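Local coordinates for protein syndapin (PDB 3I2W) that probably takes part in endocytosis and in regulating internalization of plasma membrane proteins, binding phospholipid through its dimeric F-BAR domain, at residues K11-R16 against E216-F221; N25-L30 against S96-W101; E33-E38 against D88-D93; S80-K85 against T243-L248; E104-H107 against Q112-E115. One frame throughout, in Å; residues are numbered along the deposited sequence.

Interaction 1 (K11-R16 against E216-F221); sequences KRTTKR and EKCQTF
The guanidinium of Arg16 has the side-chain amide of Gln219 as a neighbour at its edge, the two planes only 25° apart, and makes a cation-pi contact with Trp271 of the second subunit. A trans start to the chain (chi1 173°) carries Arg16 away from its own helix, and a bend further along brings NH2 to within 4.1 Å of Cys218 C. Next to it the packing is apolar. Thr13 turns its methyl across, with CG2 lying 3.8 Å from Cys218 CB. Its hydroxyl meanwhile bonds to the indole nitrogen of Trp271 of the second subunit, so threonine serves two different neighbours. Cysteine, small and hardly polar, touches both Thr13 and Leu119 of helix 114-159. The segment axes approach to 10.4 Å at 30°, and partners from both chains crowd round them. Long helices of two subunits packed side by side in this way are typical of the F-BAR dimer's helical core.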
# COMPACT_ATOMS: atom_id res chain seq x y z
N LYS B 11 -17.42 -37.30 -0.33
CA LYS B 11 -17.23 -36.28 -1.31
C LYS B 11 -16.82 -34.95 -0.72
O LYS B 11 -16.21 -34.15 -1.41
CB LYS B 11 -18.45 -36.19 -2.20
CG LYS B 11 -18.70 -37.50 -2.89
CD LYS B 11 -19.26 -37.38 -4.36
CE LYS B 11 -20.31 -38.50 -4.62
NZ LYS B 11 -20.46 -38.74 -6.05
N ARG B 12 -17.09 -34.72 0.56
CA ARG B 12 -16.51 -33.56 1.23
C ARG B 12 -15.02 -33.69 1.22
O ARG B 12 -14.37 -32.75 0.89
CB ARG B 12 -17.05 -33.34 2.63
CG ARG B 12 -18.57 -33.60 2.67
CD ARG B 12 -19.38 -32.82 3.72
NE ARG B 12 -19.16 -33.30 5.08
CZ ARG B 12 -19.77 -34.34 5.61
NH1 ARG B 12 -20.64 -35.04 4.90
NH2 ARG B 12 -19.51 -34.70 6.86
N THR B 13 -14.46 -34.87 1.42
CA THR B 13 -13.01 -35.00 1.41
C THR B 13 -12.42 -34.81 0.03
O THR B 13 -11.37 -34.17 -0.12
CB THR B 13 -12.58 -36.29 2.04
OG1 THR B 13 -13.00 -36.27 3.40
CG2 THR B 13 -11.09 -36.42 2.07
N THR B 14 -13.06 -35.37 -0.99
CA THR B 14 -12.52 -35.25 -2.31
C THR B 14 -12.73 -33.80 -2.75
O THR B 14 -11.86 -33.24 -3.38
CB THR B 14 -13.13 -36.24 -3.33
OG1 THR B 14 -14.51 -35.96 -3.51
CG2 THR B 14 -13.07 -37.62 -2.85
N LYS B 15 -13.84 -33.16 -2.39
CA LYS B 15 -14.02 -31.78 -2.84
C LYS B 15 -12.83 -30.97 -2.35
O LYS B 15 -12.37 -30.05 -3.01
CB LYS B 15 -15.37 -31.21 -2.35
CG LYS B 15 -15.61 -29.78 -2.69
CD LYS B 15 -17.10 -29.35 -2.52
CE LYS B 15 -17.24 -27.79 -2.26
NZ LYS B 15 -16.60 -27.31 -0.91
N ARG B 16 -12.29 -31.38 -1.21
CA ARG B 16 -11.23 -30.63 -0.56
C ARG B 16 -9.91 -30.65 -1.35
O ARG B 16 -9.15 -29.72 -1.28
CB ARG B 16 -11.02 -31.08 0.89
CG ARG B 16 -9.80 -30.40 1.49
CD ARG B 16 -9.37 -30.92 2.86
NE ARG B 16 -9.04 -32.33 2.85
CZ ARG B 16 -8.56 -32.99 3.89
NH1 ARG B 16 -8.27 -32.35 5.03
NH2 ARG B 16 -8.33 -34.29 3.79
N GLU B 216 -6.76 -41.73 4.32
CA GLU B 216 -5.51 -41.29 4.84
C GLU B 216 -4.60 -40.88 3.69
O GLU B 216 -3.74 -39.99 3.87
CB GLU B 216 -4.90 -42.30 5.81
CG GLU B 216 -5.44 -42.16 7.26
CD GLU B 216 -5.19 -40.76 7.91
OE1 GLU B 216 -4.12 -40.16 7.61
OE2 GLU B 216 -6.05 -40.26 8.71
N LYS B 217 -4.81 -41.46 2.51
CA LYS B 217 -4.14 -41.00 1.33
C LYS B 217 -4.42 -39.50 1.13
O LYS B 217 -3.53 -38.71 0.69
CB LYS B 217 -4.62 -41.75 0.10
CG LYS B 217 -3.87 -43.05 -0.22
CD LYS B 217 -4.66 -44.01 -1.17
CE LYS B 217 -3.86 -45.32 -1.61
NZ LYS B 217 -3.60 -46.11 -0.34
N CYS B 218 -5.65 -39.12 1.48
CA CYS B 218 -6.13 -37.80 1.28
C CYS B 218 -5.54 -36.92 2.32
O CYS B 218 -4.97 -35.90 2.00
CB CYS B 218 -7.63 -37.78 1.33
SG CYS B 218 -8.32 -38.54 -0.17
N GLN B 219 -5.69 -37.29 3.58
CA GLN B 219 -5.02 -36.57 4.64
C GLN B 219 -3.53 -36.36 4.32
O GLN B 219 -3.00 -35.31 4.55
CB GLN B 219 -5.19 -37.31 5.97
CG GLN B 219 -6.60 -37.48 6.37
CD GLN B 219 -7.20 -36.28 7.01
OE1 GLN B 219 -7.26 -36.18 8.24
NE2 GLN B 219 -7.64 -35.32 6.20
N THR B 220 -2.85 -37.33 3.77
CA THR B 220 -1.43 -37.12 3.51
C THR B 220 -1.18 -36.03 2.48
O THR B 220 -0.34 -35.20 2.67
CB THR B 220 -0.76 -38.44 3.13
OG1 THR B 220 -0.86 -39.29 4.25
CG2 THR B 220 0.66 -38.28 2.88
N PHE B 221 -1.93 -36.03 1.40
CA PHE B 221 -1.80 -34.94 0.47
C PHE B 221 -2.14 -33.64 1.11
O PHE B 221 -1.41 -32.70 0.96
CB PHE B 221 -2.71 -35.11 -0.69
CG PHE B 221 -2.49 -34.09 -1.73
CD1 PHE B 221 -1.27 -34.00 -2.35
CD2 PHE B 221 -3.50 -33.23 -2.10
CE1 PHE B 221 -1.04 -33.06 -3.33
CE2 PHE B 221 -3.30 -32.31 -3.06
CZ PHE B 221 -2.07 -32.21 -3.68

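Interaction 2 (N25-L30 against S96-W101); sequences NDLQQL and SQIKTW
Gln28 and Ile98 are the residues of closest backbone approach, 7.0 Å from CA to CA, where segments 25-30 and 96-101 run antiparallel at 164° with their axes 9.8 Å apart. Ile98 presents two branches to the other helix, one to each of two neighbours in sequence. Its CD1 meets Leu27 CD2 at 3.6 Å, the two side chains crossing at about a right angle. Its other branch, CG2, lies alongside Gln28, whose CG is 3.7 Å away; here the side chains slide past each other in opposite directions. With CG beside the backbone N (chi1 -80°) and the chain straight beyond it, Gln28 reaches past Ile98 until OE1 stands 3.4 Å from Lys99 CB. The amine end of Lys99 leads off, so its aliphatic base alone lines the contact. Gln28 NE2 finds its main polar partner in Gln102 OE1, just past the segment. Leu27 also packs on Phe229 and Ile98 on Ile232, both of helix 169-240, and Trp69 of the second subunit covers Leu27. The chemistry is graded: branched aliphatics suit the buried side, whereas glutamine and lysine, apolar at the base and polar at the end, suit the side nearer solvent, where the methylenes pack and the amide can still be bonded across to the partner helix.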
# COMPACT_ATOMS: atom_id res chain seq x y z
N ASN B 25 -4.84 -20.70 -6.35
CA ASN B 25 -5.21 -19.48 -7.03
C ASN B 25 -5.44 -18.25 -6.13
O ASN B 25 -5.00 -17.17 -6.44
CB ASN B 25 -6.46 -19.70 -7.84
CG ASN B 25 -6.19 -20.48 -9.07
OD1 ASN B 25 -5.08 -20.52 -9.59
ND2 ASN B 25 -7.21 -21.14 -9.56
N ASP B 26 -6.11 -18.45 -5.01
CA ASP B 26 -6.47 -17.35 -4.14
C ASP B 26 -5.21 -16.72 -3.57
O ASP B 26 -5.09 -15.49 -3.54
CB ASP B 26 -7.35 -17.83 -2.97
CG ASP B 26 -8.82 -18.11 -3.36
OD1 ASP B 26 -9.25 -17.90 -4.51
OD2 ASP B 26 -9.56 -18.62 -2.49
N LEU B 27 -4.30 -17.56 -3.09
CA LEU B 27 -3.10 -17.05 -2.49
C LEU B 27 -2.24 -16.29 -3.53
O LEU B 27 -1.66 -15.23 -3.23
CB LEU B 27 -2.34 -18.20 -1.92
CG LEU B 27 -1.14 -17.89 -1.06
CD1 LEU B 27 -1.40 -17.03 0.16
CD2 LEU B 27 -0.66 -19.25 -0.63
N GLN B 28 -2.20 -16.79 -4.76
CA GLN B 28 -1.42 -16.11 -5.77
C GLN B 28 -2.07 -14.80 -5.98
O GLN B 28 -1.41 -13.78 -5.98
CB GLN B 28 -1.32 -16.90 -7.08
CG GLN B 28 -0.30 -18.00 -7.09
CD GLN B 28 -0.51 -18.95 -8.30
OE1 GLN B 28 0.07 -18.77 -9.40
NE2 GLN B 28 -1.37 -19.95 -8.09
N GLN B 29 -3.39 -14.80 -6.10
CA GLN B 29 -4.10 -13.58 -6.33
C GLN B 29 -3.95 -12.58 -5.20
O GLN B 29 -3.81 -11.41 -5.44
CB GLN B 29 -5.55 -13.85 -6.58
CG GLN B 29 -6.32 -12.59 -6.71
CD GLN B 29 -7.78 -12.84 -6.99
OE1 GLN B 29 -8.15 -13.87 -7.60
NE2 GLN B 29 -8.63 -11.89 -6.57
N LEU B 30 -3.95 -13.03 -3.97
CA LEU B 30 -3.83 -12.14 -2.84
C LEU B 30 -2.44 -11.52 -2.89
O LEU B 30 -2.29 -10.32 -2.73
CB LEU B 30 -4.10 -12.91 -1.54
CG LEU B 30 -3.90 -12.32 -0.15
CD1 LEU B 30 -4.61 -13.06 0.98
CD2 LEU B 30 -2.44 -12.25 0.22
N SER B 96 5.77 -17.37 -8.01
CA SER B 96 6.27 -18.42 -8.91
C SER B 96 6.38 -19.77 -8.21
O SER B 96 6.15 -20.83 -8.82
CB SER B 96 7.68 -18.08 -9.34
OG SER B 96 8.44 -17.96 -8.14
N GLN B 97 6.76 -19.74 -6.94
CA GLN B 97 6.86 -20.98 -6.21
C GLN B 97 5.49 -21.62 -6.19
O GLN B 97 5.37 -22.76 -6.49
CB GLN B 97 7.26 -20.72 -4.80
CG GLN B 97 8.70 -20.77 -4.53
CD GLN B 97 8.93 -20.71 -3.02
OE1 GLN B 97 9.15 -21.75 -2.41
NE2 GLN B 97 8.81 -19.53 -2.41
N ILE B 98 4.48 -20.88 -5.79
CA ILE B 98 3.14 -21.36 -5.76
C ILE B 98 2.69 -21.75 -7.12
O ILE B 98 2.13 -22.82 -7.32
CB ILE B 98 2.19 -20.33 -5.17
CG1 ILE B 98 2.67 -19.97 -3.78
CG2 ILE B 98 0.76 -20.92 -5.08
CD1 ILE B 98 1.91 -18.82 -3.15
N LYS B 99 2.93 -20.91 -8.10
CA LYS B 99 2.56 -21.26 -9.44
C LYS B 99 3.09 -22.70 -9.81
O LYS B 99 2.43 -23.48 -10.50
CB LYS B 99 3.03 -20.18 -10.40
CG LYS B 99 2.77 -20.60 -11.84
CD LYS B 99 2.39 -19.50 -12.73
CE LYS B 99 3.18 -19.62 -14.02
NZ LYS B 99 2.63 -18.73 -15.14
N THR B 100 4.28 -23.03 -9.29
CA THR B 100 4.99 -24.22 -9.63
C THR B 100 4.38 -25.41 -8.95
O THR B 100 4.10 -26.45 -9.61
CB THR B 100 6.49 -24.11 -9.32
OG1 THR B 100 7.19 -23.69 -10.50
CG2 THR B 100 7.07 -25.46 -8.98
N TRP B 101 4.19 -25.31 -7.65
CA TRP B 101 3.64 -26.38 -6.88
C TRP B 101 2.27 -26.75 -7.44
O TRP B 101 1.95 -27.91 -7.62
CB TRP B 101 3.52 -25.85 -5.48
CG TRP B 101 3.30 -26.83 -4.44
CD1 TRP B 101 4.24 -27.37 -3.63
CD2 TRP B 101 2.04 -27.30 -3.95
NE1 TRP B 101 3.67 -28.19 -2.69
CE2 TRP B 101 2.31 -28.17 -2.86
CE3 TRP B 101 0.71 -27.08 -4.33
CZ2 TRP B 101 1.31 -28.86 -2.17
CZ3 TRP B 101 -0.31 -27.76 -3.61
CH2 TRP B 101 0.01 -28.65 -2.56

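Interaction 3 (E33-E38 against D88-D93); sequences ERADIE and DNLCND
An antiparallel pair of long helices in the F-BAR bundle comes together here, Leu90 and Cys91 resting on Ala35 while the axes of the short segments pass 9.1 Å apart at 149°. Alanine suits the place of nearest backbone approach because its methyl lets the helices come near: Leu90 CD1 lies 3.8 Å from Ala35 N, reaching the backbone itself. Cys91 meets the same methyl from beside Leu90, its SG 3.9 Å from Ala35 CB. Arg34 adds its methylene stem to the same leucine methyl, CG 4.0 Å from Leu90 CD1. A bend at chi2 (49°) then turns the arginine along its own helix, where NE donates to Glu38 OE2 at 2.7 Å in a salt bridge, within the guanidinium plane but from above the carboxylate plane. NH2 forms a salt bridge with Glu75 of the second subunit, and Trp48 of that subunit adds a cation-pi contact. A leucine in place of Arg34 would probably cost Glu38 and that Glu75 the salt-bridge partner they share at the dimer interface. The contact thus divides its chemistry: small and aliphatic groups bring the helices together, while charges are paired within the chain and across to its partner.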
# COMPACT_ATOMS: atom_id res chain seq x y z
N GLU B 33 -1.93 -9.00 -5.59
CA GLU B 33 -2.64 -7.82 -5.25
C GLU B 33 -1.87 -6.92 -4.33
O GLU B 33 -1.81 -5.74 -4.60
CB GLU B 33 -4.04 -8.13 -4.78
CG GLU B 33 -4.98 -8.00 -5.97
CD GLU B 33 -6.43 -8.50 -5.80
OE1 GLU B 33 -7.05 -8.30 -4.74
OE2 GLU B 33 -6.97 -9.06 -6.78
N ARG B 34 -1.24 -7.45 -3.29
CA ARG B 34 -0.43 -6.65 -2.40
C ARG B 34 0.72 -6.04 -3.18
O ARG B 34 1.09 -4.89 -2.99
CB ARG B 34 0.13 -7.58 -1.33
CG ARG B 34 1.11 -6.98 -0.31
CD ARG B 34 0.61 -5.69 0.30
NE ARG B 34 1.49 -5.21 1.32
CZ ARG B 34 1.44 -5.57 2.59
NH1 ARG B 34 0.53 -6.42 3.01
NH2 ARG B 34 2.31 -5.07 3.45
N ALA B 35 1.31 -6.84 -4.05
CA ALA B 35 2.36 -6.38 -4.96
C ALA B 35 1.96 -5.17 -5.75
O ALA B 35 2.79 -4.38 -6.10
CB ALA B 35 2.72 -7.48 -5.91
N ASP B 36 0.70 -5.05 -6.11
CA ASP B 36 0.32 -3.94 -6.96
C ASP B 36 0.26 -2.72 -6.06
O ASP B 36 0.66 -1.63 -6.44
CB ASP B 36 -1.04 -4.14 -7.58
CG ASP B 36 -1.10 -5.31 -8.51
OD1 ASP B 36 -0.05 -5.74 -9.01
OD2 ASP B 36 -2.24 -5.79 -8.76
N ILE B 37 -0.26 -2.90 -4.87
CA ILE B 37 -0.24 -1.85 -3.91
C ILE B 37 1.18 -1.33 -3.66
O ILE B 37 1.37 -0.11 -3.56
CB ILE B 37 -0.98 -2.24 -2.65
CG1 ILE B 37 -2.45 -2.10 -2.92
CG2 ILE B 37 -0.59 -1.36 -1.48
CD1 ILE B 37 -3.31 -2.99 -2.08
N GLU B 38 2.17 -2.20 -3.62
CA GLU B 38 3.51 -1.70 -3.34
C GLU B 38 4.05 -1.02 -4.58
O GLU B 38 4.62 0.05 -4.46
CB GLU B 38 4.43 -2.77 -2.78
CG GLU B 38 3.79 -3.65 -1.71
CD GLU B 38 3.84 -3.02 -0.35
OE1 GLU B 38 4.91 -2.54 -0.01
OE2 GLU B 38 2.85 -3.01 0.40
N ASP B 88 8.83 -7.11 -6.37
CA ASP B 88 9.51 -8.02 -7.22
C ASP B 88 9.76 -9.29 -6.47
O ASP B 88 9.55 -10.40 -7.01
CB ASP B 88 10.80 -7.42 -7.78
CG ASP B 88 10.57 -6.57 -9.07
OD1 ASP B 88 9.45 -6.48 -9.65
OD2 ASP B 88 11.54 -5.94 -9.52
N ASN B 89 10.18 -9.16 -5.21
CA ASN B 89 10.22 -10.37 -4.40
C ASN B 89 8.94 -11.16 -4.29
O ASN B 89 9.00 -12.37 -4.35
CB ASN B 89 10.78 -10.14 -3.01
CG ASN B 89 12.24 -9.86 -3.05
OD1 ASN B 89 12.91 -10.14 -4.05
ND2 ASN B 89 12.74 -9.25 -2.01
N LEU B 90 7.78 -10.49 -4.12
CA LEU B 90 6.52 -11.19 -3.96
C LEU B 90 6.26 -11.89 -5.25
O LEU B 90 5.89 -13.04 -5.26
CB LEU B 90 5.37 -10.26 -3.64
CG LEU B 90 5.37 -9.52 -2.31
CD1 LEU B 90 4.23 -8.58 -2.31
CD2 LEU B 90 5.30 -10.40 -1.11
N CYS B 91 6.47 -11.23 -6.37
CA CYS B 91 6.18 -11.92 -7.61
C CYS B 91 7.13 -12.93 -8.10
O CYS B 91 6.72 -13.76 -8.86
CB CYS B 91 5.87 -10.98 -8.75
SG CYS B 91 4.55 -9.98 -8.27
N ASN B 92 8.40 -12.90 -7.77
CA ASN B 92 9.26 -13.88 -8.42
C ASN B 92 9.90 -14.79 -7.45
O ASN B 92 10.36 -15.81 -7.87
CB ASN B 92 10.37 -13.29 -9.30
CG ASN B 92 9.95 -12.03 -10.06
OD1 ASN B 92 8.91 -12.01 -10.68
ND2 ASN B 92 10.78 -10.99 -10.00
N ASP B 93 10.02 -14.42 -6.18
CA ASP B 93 10.35 -15.43 -5.18
C ASP B 93 9.05 -16.20 -4.81
O ASP B 93 9.01 -17.44 -4.86
CB ASP B 93 11.03 -14.85 -3.92
CG ASP B 93 12.49 -14.30 -4.17
OD1 ASP B 93 13.15 -14.62 -5.21
OD2 ASP B 93 13.00 -13.54 -3.27

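Interaction 4 (S80-K85 against T243-L248); sequences SDVHMK and TKVQSL
Val82 CG2 makes the nearest contacts between segments 80-85 and 243-248. Val245 CG1 meets it at 3.7 Å, the two valines inclined to each other. Ser247 OG packs on the same methyl at 4.0 Å, and Leu248 CD1 completes the set at 4.4 Å. Val82 has CG1 anti to the backbone N (chi1 160°), which places CG2 beside that nitrogen and aimed at the connection. A beta-branched residue suits this place, since its short stem holds the methyl close to the helix surface. On the other segment, Val245 has an extended backbone (psi 111°) in the link that follows helix 169-240, and the chain then turns so that Ser247 points at Val82 and the end of Leu248 comes near it. Further back, Asp81 is bridged to Arg46 of helix 11-58, and Lys244 to nearby Asp241 within the connection. The contact is therefore a small apolar patch where the passage from helix 169-240 into helix 247-260 lies against helix 63-105. Helix 63-105 is in turn seated on helix 11-58 through Ser80 on Ala42 and through His83, whose ring meets Tyr41 of the same chain edge to face and also Tyr41 of the second subunit.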
# COMPACT_ATOMS: atom_id res chain seq x y z
N SER B 80 11.04 4.15 -2.67
CA SER B 80 10.35 3.55 -3.75
C SER B 80 11.09 2.30 -4.22
O SER B 80 10.48 1.32 -4.59
CB SER B 80 10.16 4.52 -4.92
OG SER B 80 11.36 4.62 -5.67
N ASP B 81 12.41 2.31 -4.21
CA ASP B 81 13.09 1.12 -4.59
C ASP B 81 12.81 -0.03 -3.63
O ASP B 81 12.47 -1.19 -4.03
CB ASP B 81 14.56 1.35 -4.60
CG ASP B 81 14.99 2.31 -5.66
OD1 ASP B 81 14.22 2.54 -6.64
OD2 ASP B 81 16.12 2.85 -5.47
N VAL B 82 12.97 0.24 -2.35
CA VAL B 82 12.55 -0.73 -1.39
C VAL B 82 11.18 -1.29 -1.80
O VAL B 82 11.00 -2.50 -1.89
CB VAL B 82 12.48 -0.12 0.01
CG1 VAL B 82 11.59 -0.93 0.93
CG2 VAL B 82 13.88 0.06 0.52
N HIS B 83 10.21 -0.43 -2.08
CA HIS B 83 8.93 -1.05 -2.31
C HIS B 83 8.86 -1.80 -3.64
O HIS B 83 8.12 -2.76 -3.70
CB HIS B 83 7.76 -0.10 -2.07
CG HIS B 83 7.50 0.18 -0.62
ND1 HIS B 83 8.31 0.99 0.14
CD2 HIS B 83 6.52 -0.25 0.20
CE1 HIS B 83 7.86 1.03 1.38
NE2 HIS B 83 6.76 0.29 1.43
N MSE B 84 9.65 -1.44 -4.65
CA MSE B 84 9.68 -2.17 -5.92
C MSE B 84 10.25 -3.54 -5.76
O MSE B 84 9.88 -4.46 -6.46
CB MSE B 84 10.52 -1.46 -6.95
CG MSE B 84 9.77 -0.38 -7.75
SE MSE B 84 8.01 -0.88 -8.56
CE MSE B 84 8.54 -1.05 -10.46
N LYS B 85 11.17 -3.66 -4.82
CA LYS B 85 11.87 -4.88 -4.57
C LYS B 85 10.94 -5.78 -3.80
O LYS B 85 11.02 -6.99 -3.93
CB LYS B 85 13.11 -4.59 -3.74
CG LYS B 85 14.36 -5.28 -4.25
CD LYS B 85 15.31 -5.77 -3.11
CE LYS B 85 14.91 -7.19 -2.59
NZ LYS B 85 15.81 -7.81 -1.57
N THR B 243 12.08 -4.55 8.96
CA THR B 243 13.17 -4.58 9.90
C THR B 243 14.36 -5.31 9.30
O THR B 243 15.38 -5.36 9.92
CB THR B 243 12.79 -5.23 11.26
OG1 THR B 243 12.87 -6.64 11.16
CG2 THR B 243 11.41 -4.90 11.68
N LYS B 244 14.24 -5.87 8.12
CA LYS B 244 15.35 -6.62 7.53
C LYS B 244 15.79 -6.00 6.22
O LYS B 244 16.61 -6.56 5.51
CB LYS B 244 14.89 -8.06 7.24
CG LYS B 244 14.31 -8.84 8.44
CD LYS B 244 15.23 -9.96 8.91
CE LYS B 244 14.94 -10.36 10.37
NZ LYS B 244 13.63 -11.05 10.56
N VAL B 245 15.18 -4.89 5.82
CA VAL B 245 15.68 -4.16 4.71
C VAL B 245 16.92 -3.39 5.26
O VAL B 245 16.79 -2.53 6.13
CB VAL B 245 14.58 -3.22 4.27
CG1 VAL B 245 14.97 -2.45 2.99
CG2 VAL B 245 13.31 -3.99 4.07
N GLN B 246 18.12 -3.76 4.83
CA GLN B 246 19.35 -3.25 5.50
C GLN B 246 19.73 -1.85 5.13
O GLN B 246 20.50 -1.20 5.82
CB GLN B 246 20.51 -4.15 5.25
CG GLN B 246 20.45 -5.29 6.22
CD GLN B 246 20.97 -6.57 5.63
OE1 GLN B 246 20.35 -7.64 5.80
NE2 GLN B 246 22.11 -6.49 4.92
N SER B 247 19.10 -1.37 4.08
CA SER B 247 19.35 -0.10 3.52
C SER B 247 18.56 0.99 4.26
O SER B 247 19.02 2.12 4.37
CB SER B 247 18.99 -0.17 2.06
OG SER B 247 17.59 -0.20 1.90
N LEU B 248 17.40 0.65 4.78
CA LEU B 248 16.56 1.58 5.51
C LEU B 248 17.35 2.54 6.43
O LEU B 248 17.32 3.75 6.21
CB LEU B 248 15.52 0.80 6.29
CG LEU B 248 14.11 1.26 6.13
CD1 LEU B 248 13.92 1.53 4.70
CD2 LEU B 248 13.26 0.15 6.52

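Interaction 5 (E104-H107 against Q112-E115); sequences ENYH and QIKE
His107 and Lys114 come nearest at the base of a tight beta-hairpin, their CA atoms 5.6 Å apart, where the chain leaves helix 63-105 and doubles back into helix 114-159. Lys114 N donates to His107 O at 3.2 Å, and Ile113 CA makes a CH...O contact with that same oxygen at 3.4 Å. Glu115 reaches back over the join: a bend at chi2 (71°) brings OE1 to the His107 N-H, 3.1 Å from N, on the syn side of the carboxylate and with a nearly straight bond (161°). Beside this, Ile113 CG2 lies at the edge of the Tyr106 ring, 4.1 Å from CD1, and Ile113 also packs on Tyr21 of helix 11-58. The His107 ring, its exact position uncertain, has NE2 donating to Glu104 O at 3.1 Å. Were Glu115 replaced by an alanine, the His107 amide is likely to be left without this acceptor, and the turn less firmly tied. An acid suits the first turn of helix 114-159, where the helix dipole probably favours negative charge; backbone and carboxylate bonds thus secure the reversal, with one apolar pair turned to the bundle.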
# COMPACT_ATOMS: atom_id res chain seq x y z
N GLU B 104 2.38 -28.76 -10.34
CA GLU B 104 2.98 -30.07 -10.15
C GLU B 104 2.08 -31.04 -9.49
O GLU B 104 2.25 -32.23 -9.67
CB GLU B 104 4.31 -30.01 -9.42
CG GLU B 104 5.43 -29.94 -10.44
CD GLU B 104 6.74 -29.39 -9.88
OE1 GLU B 104 6.96 -29.30 -8.63
OE2 GLU B 104 7.59 -29.05 -10.74
N ASN B 105 1.09 -30.54 -8.77
CA ASN B 105 0.25 -31.40 -7.98
C ASN B 105 -1.16 -31.51 -8.43
O ASN B 105 -1.92 -32.21 -7.77
CB ASN B 105 0.22 -30.89 -6.57
CG ASN B 105 1.54 -30.95 -5.94
OD1 ASN B 105 1.97 -32.00 -5.50
ND2 ASN B 105 2.21 -29.82 -5.86
N TYR B 106 -1.53 -30.80 -9.49
CA TYR B 106 -2.89 -30.85 -9.99
C TYR B 106 -2.79 -30.95 -11.49
O TYR B 106 -2.09 -30.19 -12.12
CB TYR B 106 -3.71 -29.63 -9.54
CG TYR B 106 -3.79 -29.43 -8.01
CD1 TYR B 106 -4.63 -30.20 -7.23
CD2 TYR B 106 -2.99 -28.51 -7.36
CE1 TYR B 106 -4.69 -30.04 -5.82
CE2 TYR B 106 -3.05 -28.33 -5.96
CZ TYR B 106 -3.91 -29.09 -5.23
OH TYR B 106 -3.96 -28.94 -3.90
N HIS B 107 -3.43 -31.94 -12.08
CA HIS B 107 -3.36 -32.18 -13.49
C HIS B 107 -4.77 -32.08 -13.97
O HIS B 107 -5.70 -32.23 -13.18
CB HIS B 107 -2.69 -33.51 -13.73
CG HIS B 107 -1.29 -33.52 -13.20
ND1 HIS B 107 -0.22 -33.06 -13.94
CD2 HIS B 107 -0.81 -33.76 -11.95
CE1 HIS B 107 0.87 -33.08 -13.20
NE2 HIS B 107 0.54 -33.50 -11.98
N GLN B 112 -11.80 -32.43 -15.42
CA GLN B 112 -11.67 -32.76 -14.01
C GLN B 112 -10.26 -32.48 -13.55
O GLN B 112 -9.36 -32.23 -14.38
CB GLN B 112 -11.96 -34.22 -13.79
CG GLN B 112 -13.41 -34.50 -13.50
CD GLN B 112 -13.87 -35.90 -14.00
OE1 GLN B 112 -13.42 -36.43 -15.07
NE2 GLN B 112 -14.81 -36.49 -13.22
N ILE B 113 -10.07 -32.46 -12.24
CA ILE B 113 -8.74 -32.51 -11.64
C ILE B 113 -8.49 -33.96 -11.33
O ILE B 113 -9.16 -34.56 -10.47
CB ILE B 113 -8.64 -31.73 -10.36
CG1 ILE B 113 -8.77 -30.25 -10.67
CG2 ILE B 113 -7.32 -32.02 -9.67
CD1 ILE B 113 -8.52 -29.37 -9.51
N LYS B 114 -7.54 -34.52 -12.04
CA LYS B 114 -7.26 -35.90 -11.97
C LYS B 114 -7.04 -36.37 -10.56
O LYS B 114 -7.53 -37.40 -10.21
CB LYS B 114 -6.03 -36.13 -12.82
CG LYS B 114 -5.59 -37.55 -12.97
CD LYS B 114 -4.51 -37.61 -14.02
CE LYS B 114 -3.67 -38.88 -13.87
NZ LYS B 114 -4.61 -40.01 -13.72
N GLU B 115 -6.34 -35.63 -9.73
CA GLU B 115 -6.19 -36.06 -8.36
C GLU B 115 -7.51 -36.21 -7.65
O GLU B 115 -7.66 -37.11 -6.84
CB GLU B 115 -5.22 -35.17 -7.58
CG GLU B 115 -3.76 -35.22 -8.12
CD GLU B 115 -3.59 -34.52 -9.49
OE1 GLU B 115 -4.56 -33.97 -10.04
OE2 GLU B 115 -2.47 -34.50 -10.03

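Overall arrangement
Interactions 2 and 3 hold the same two helices, 11-58 and 63-105, at centres 12 Å apart; interaction 3 is the more buried and its charges reach the second subunit, whereas interaction 2 shades from aliphatic to amide toward the surface. Interaction 1, also buried and also at the dimer interface, brings helix 169-240 to the start of helix 11-58. Interactions 4 and 5 concern connections between helices: the first is purely a packing contact, the second is bonded through backbone and carboxylate. Aromatic residues tie neighbours together. Phe221 of interaction 1 touches Trp101 of interaction 2 and Tyr106 of interaction 5, and Trp101 packs on Tyr106 in turn.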